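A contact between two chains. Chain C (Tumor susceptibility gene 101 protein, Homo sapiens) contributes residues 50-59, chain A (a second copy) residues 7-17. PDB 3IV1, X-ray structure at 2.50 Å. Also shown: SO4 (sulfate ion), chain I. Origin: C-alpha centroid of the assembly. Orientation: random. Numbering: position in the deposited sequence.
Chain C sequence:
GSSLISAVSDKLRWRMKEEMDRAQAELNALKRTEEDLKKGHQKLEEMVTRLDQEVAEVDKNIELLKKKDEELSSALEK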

# COMPACT_ATOMS: atom_id res chain seq x y z
N ARG C 50 15.83 4.42 16.59
CA ARG C 50 16.06 4.01 17.98
C ARG C 50 17.31 3.12 18.11
O ARG C 50 18.23 3.46 18.86
CB ARG C 50 14.80 3.28 18.50
CG ARG C 50 14.68 3.11 20.00
CD ARG C 50 13.23 3.00 20.43
NE ARG C 50 12.54 1.85 19.86
CZ ARG C 50 11.43 1.91 19.12
NH1 ARG C 50 10.80 3.06 18.93
NH2 ARG C 50 10.90 0.80 18.62
N LEU C 51 17.37 2.03 17.31
CA LEU C 51 18.47 1.08 17.29
C LEU C 51 19.77 1.66 16.80
O LEU C 51 20.82 1.38 17.37
CB LEU C 51 18.09 -0.19 16.52
CG LEU C 51 18.78 -1.47 17.01
CD1 LEU C 51 18.57 -1.72 18.51
CD2 LEU C 51 18.29 -2.67 16.24
N ASP C 52 19.70 2.53 15.79
CA ASP C 52 20.87 3.23 15.29
C ASP C 52 21.48 4.09 16.40
O ASP C 52 22.70 4.05 16.60
CB ASP C 52 20.49 4.08 14.07
CG ASP C 52 21.68 4.52 13.28
OD1 ASP C 52 22.20 3.70 12.48
OD2 ASP C 52 22.13 5.66 13.48
N GLN C 53 20.63 4.84 17.15
CA GLN C 53 21.02 5.67 18.29
C GLN C 53 21.56 4.79 19.45
O GLN C 53 22.56 5.15 20.06
CB GLN C 53 19.83 6.51 18.76
CG GLN C 53 19.88 7.98 18.37
CD GLN C 53 18.49 8.54 18.09
OE1 GLN C 53 17.57 8.45 18.92
NE2 GLN C 53 18.32 9.15 16.93
N GLU C 54 20.92 3.65 19.71
CA GLU C 54 21.33 2.74 20.78
C GLU C 54 22.72 2.16 20.52
O GLU C 54 23.54 2.12 21.45
CB GLU C 54 20.29 1.63 20.99
CG GLU C 54 19.09 2.08 21.83
CD GLU C 54 17.87 1.17 21.82
OE1 GLU C 54 17.90 0.11 21.15
OE2 GLU C 54 16.87 1.53 22.47
N VAL C 55 23.02 1.78 19.25
CA VAL C 55 24.35 1.29 18.89
C VAL C 55 25.41 2.39 19.12
O VAL C 55 26.41 2.11 19.77
CB VAL C 55 24.43 0.67 17.46
CG1 VAL C 55 25.88 0.36 17.06
CG2 VAL C 55 23.54 -0.57 17.33
N ALA C 56 25.16 3.63 18.62
CA ALA C 56 26.03 4.81 18.76
C ALA C 56 26.30 5.14 20.23
O ALA C 56 27.43 5.44 20.58
CB ALA C 56 25.42 6.02 18.05
N GLU C 57 25.26 5.03 21.07
CA GLU C 57 25.35 5.29 22.50
C GLU C 57 26.32 4.31 23.20
O GLU C 57 27.15 4.74 23.99
CB GLU C 57 23.94 5.29 23.13
CG GLU C 57 23.97 5.28 24.64
CD GLU C 57 22.66 5.27 25.41
OE1 GLU C 57 22.68 5.70 26.58
OE2 GLU C 57 21.64 4.78 24.87
N VAL C 58 26.24 3.02 22.85
CA VAL C 58 27.11 1.95 23.39
C VAL C 58 28.55 2.15 22.89
O VAL C 58 29.49 2.11 23.69
CB VAL C 58 26.49 0.54 23.18
CG1 VAL C 58 27.50 -0.61 23.34
CG2 VAL C 58 25.28 0.35 24.12
N ASP C 59 28.71 2.52 21.61
CA ASP C 59 30.03 2.86 21.06
C ASP C 59 30.66 4.01 21.90
O ASP C 59 31.85 3.93 22.22
CB ASP C 59 29.92 3.28 19.59
CG ASP C 59 29.71 2.15 18.59
OD1 ASP C 59 29.37 2.44 17.41
OD2 ASP C 59 29.82 0.98 19.00
S SO4 I . 14.05 -0.86 29.53
O1 SO4 I . 13.19 -2.01 29.21
O2 SO4 I . 14.16 -0.01 28.34
O3 SO4 I . 13.44 -0.08 30.62
O4 SO4 I . 15.39 -1.34 29.94
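Chain A 7-17: AVSDKLRWRMK

Chain A residues 7-17 form a continuous helical segment. Their phi/psi values stay between -56/-50 and -69/-39, and i to i+4 backbone hydrogen bonds run without a break from Lys A11 N to Ala A7 O (3.0 Å) through Lys A17 N to Arg A13 O (3.2 Å). Chain C 50-59 is helical by the same two criteria, and both helices extend beyond the stretches in either direction. The angle between their N-to-C directions is 169°, so chain A runs antiparallel to chain C, 11° from exact opposition, with the axes 10.3 Å apart at closest approach.

The register follows from the nearest CA pairs. Leu C51 CA lies 7.2 Å from Met A16 CA, Glu C54 CA lies 7.1 Å from Leu A12 CA, and Val C58 CA lies 6.7 Å from Val A8 CA. Numbers rise on one chain as they fall on the other, in steps of three or four residues, which is the spacing that keeps one side of a helix turned to its partner. Together the two stretches bury 444 Å².

Val C58 has the largest covered area, 86 Å². Its CA-to-CB bond points toward chain A and chi1 is 163° (t). The side chain packs most closely on two residues one helical turn apart: Val C58 CG2 is 3.6 Å from Val A8 CG1, and Val C58 CB is 3.7 Å from Leu A12 CD2. Both distances are those of close apolar packing.

Leu A12, with 73 Å² covered, is the chain A counterpart. Its CA-to-CB bond also points toward chain C, with chi1 at 177° (t) and chi2 at 60° (p). Besides its contact with Val C58, Leu A12 CD2 lies 3.9 Å from Val C55 CA, close against the backbone, and Leu A12 CD1 lies 3.8 Å from Glu C54 CB, the aliphatic base of an acidic side chain.

The third largest area, 57 Å², belongs to Arg A15, whose CA-to-CB bond also points toward chain C. Its chain passes the Glu C54 carboxylate, with Arg A15 CD 3.7 Å from Glu C54 OE2. The charges are complementary, yet Arg A15 NE remains 4.3 Å from Glu C54 OE2, and the oxygen lies well out of the guanidinium plane, so no N-H points at it. The pair is therefore an electrostatic proximity rather than a salt bridge. Indeed, no hydrogen bond crosses between the stretches.

Met A16, modelled as selenomethionine, continues the apolar packing. Its CA-to-CB bond points sideways, but the end of the side chain comes nearer: Met A16 CE is 3.6 Å from Val C55 CG2. Nearer the backbone, Met A16 CG lies 4.1 Å from Leu C51 CD1. Away from this packing, Arg A13 NH2 forms a salt bridge with Asp A10 OD1 at 2.8 Å within chain A, and Lys A11 NZ donates a hydrogen bond to sulfate O4, also at 2.8 Å.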

# COMPACT_ATOMS: atom_id res chain seq x y z
N ALA A 7 28.24 -5.19 30.66
CA ALA A 7 26.83 -4.99 31.05
C ALA A 7 26.08 -4.18 30.00
O ALA A 7 25.00 -4.57 29.55
CB ALA A 7 26.74 -4.30 32.40
N VAL A 8 26.69 -3.08 29.56
CA VAL A 8 26.16 -2.16 28.54
C VAL A 8 26.04 -2.89 27.18
O VAL A 8 25.03 -2.76 26.51
CB VAL A 8 27.05 -0.89 28.52
CG1 VAL A 8 27.13 -0.24 27.16
CG2 VAL A 8 26.61 0.09 29.59
N SER A 9 27.05 -3.69 26.83
CA SER A 9 27.11 -4.45 25.59
C SER A 9 26.06 -5.57 25.60
O SER A 9 25.38 -5.75 24.60
CB SER A 9 28.51 -5.00 25.38
OG SER A 9 28.65 -5.63 24.12
N ASP A 10 25.89 -6.29 26.76
CA ASP A 10 24.88 -7.34 26.95
C ASP A 10 23.44 -6.79 26.82
O ASP A 10 22.59 -7.45 26.20
CB ASP A 10 25.04 -7.99 28.33
CG ASP A 10 26.27 -8.88 28.51
OD1 ASP A 10 27.05 -9.02 27.54
OD2 ASP A 10 26.48 -9.38 29.65
N LYS A 11 23.17 -5.60 27.42
CA LYS A 11 21.87 -4.91 27.38
C LYS A 11 21.49 -4.61 25.92
O LYS A 11 20.38 -4.94 25.49
CB LYS A 11 21.96 -3.56 28.14
CG LYS A 11 20.81 -3.24 29.09
CD LYS A 11 19.39 -3.42 28.56
CE LYS A 11 18.43 -3.45 29.73
NZ LYS A 11 17.00 -3.50 29.32
N LEU A 12 22.43 -4.01 25.15
CA LEU A 12 22.22 -3.69 23.76
C LEU A 12 21.89 -4.94 22.93
O LEU A 12 20.94 -4.90 22.16
CB LEU A 12 23.42 -2.91 23.17
CG LEU A 12 23.32 -2.57 21.64
CD1 LEU A 12 22.11 -1.69 21.31
CD2 LEU A 12 24.60 -1.90 21.16
N ARG A 13 22.61 -6.06 23.15
CA ARG A 13 22.38 -7.32 22.45
C ARG A 13 20.96 -7.81 22.73
O ARG A 13 20.25 -8.18 21.79
CB ARG A 13 23.42 -8.36 22.86
CG ARG A 13 23.90 -9.25 21.71
CD ARG A 13 24.99 -10.25 22.14
NE ARG A 13 26.06 -9.59 22.89
CZ ARG A 13 26.35 -9.82 24.16
NH1 ARG A 13 25.70 -10.76 24.84
NH2 ARG A 13 27.31 -9.14 24.76
N TRP A 14 20.53 -7.70 24.01
CA TRP A 14 19.18 -8.03 24.46
C TRP A 14 18.13 -7.12 23.76
O TRP A 14 17.13 -7.64 23.26
CB TRP A 14 19.09 -7.92 26.01
CG TRP A 14 17.73 -8.28 26.55
CD1 TRP A 14 17.25 -9.54 26.78
CD2 TRP A 14 16.65 -7.38 26.80
NE1 TRP A 14 15.94 -9.47 27.20
CE2 TRP A 14 15.54 -8.16 27.21
CE3 TRP A 14 16.51 -5.99 26.74
CZ2 TRP A 14 14.31 -7.59 27.56
CZ3 TRP A 14 15.29 -5.42 27.08
CH2 TRP A 14 14.20 -6.22 27.48
N ARG A 15 18.40 -5.79 23.66
CA ARG A 15 17.49 -4.84 23.00
C ARG A 15 17.40 -5.12 21.51
O ARG A 15 16.31 -5.00 20.95
CB ARG A 15 17.89 -3.38 23.22
CG ARG A 15 17.73 -2.84 24.64
CD ARG A 15 17.91 -1.33 24.58
NE ARG A 15 18.30 -0.72 25.84
CZ ARG A 15 19.54 -0.28 26.12
NH1 ARG A 15 20.52 -0.44 25.23
NH2 ARG A 15 19.80 0.29 27.29
N MSE A 16 18.54 -5.48 20.86
CA MSE A 16 18.60 -5.80 19.42
C MSE A 16 17.62 -6.93 19.10
O MSE A 16 16.85 -6.83 18.14
CB MSE A 16 20.03 -6.22 19.01
CG MSE A 16 21.00 -5.06 18.79
SE MSE A 16 22.82 -5.76 18.42
CE MSE A 16 23.79 -4.08 18.12
N LYS A 17 17.62 -7.98 19.94
CA LYS A 17 16.74 -9.14 19.83
C LYS A 17 15.26 -8.74 19.97
O LYS A 17 14.44 -9.15 19.15
CB LYS A 17 17.13 -10.22 20.86
CG LYS A 17 16.57 -11.60 20.56
CD LYS A 17 17.52 -12.44 19.73
CE LYS A 17 16.82 -13.58 19.04
NZ LYS A 17 17.74 -14.31 18.15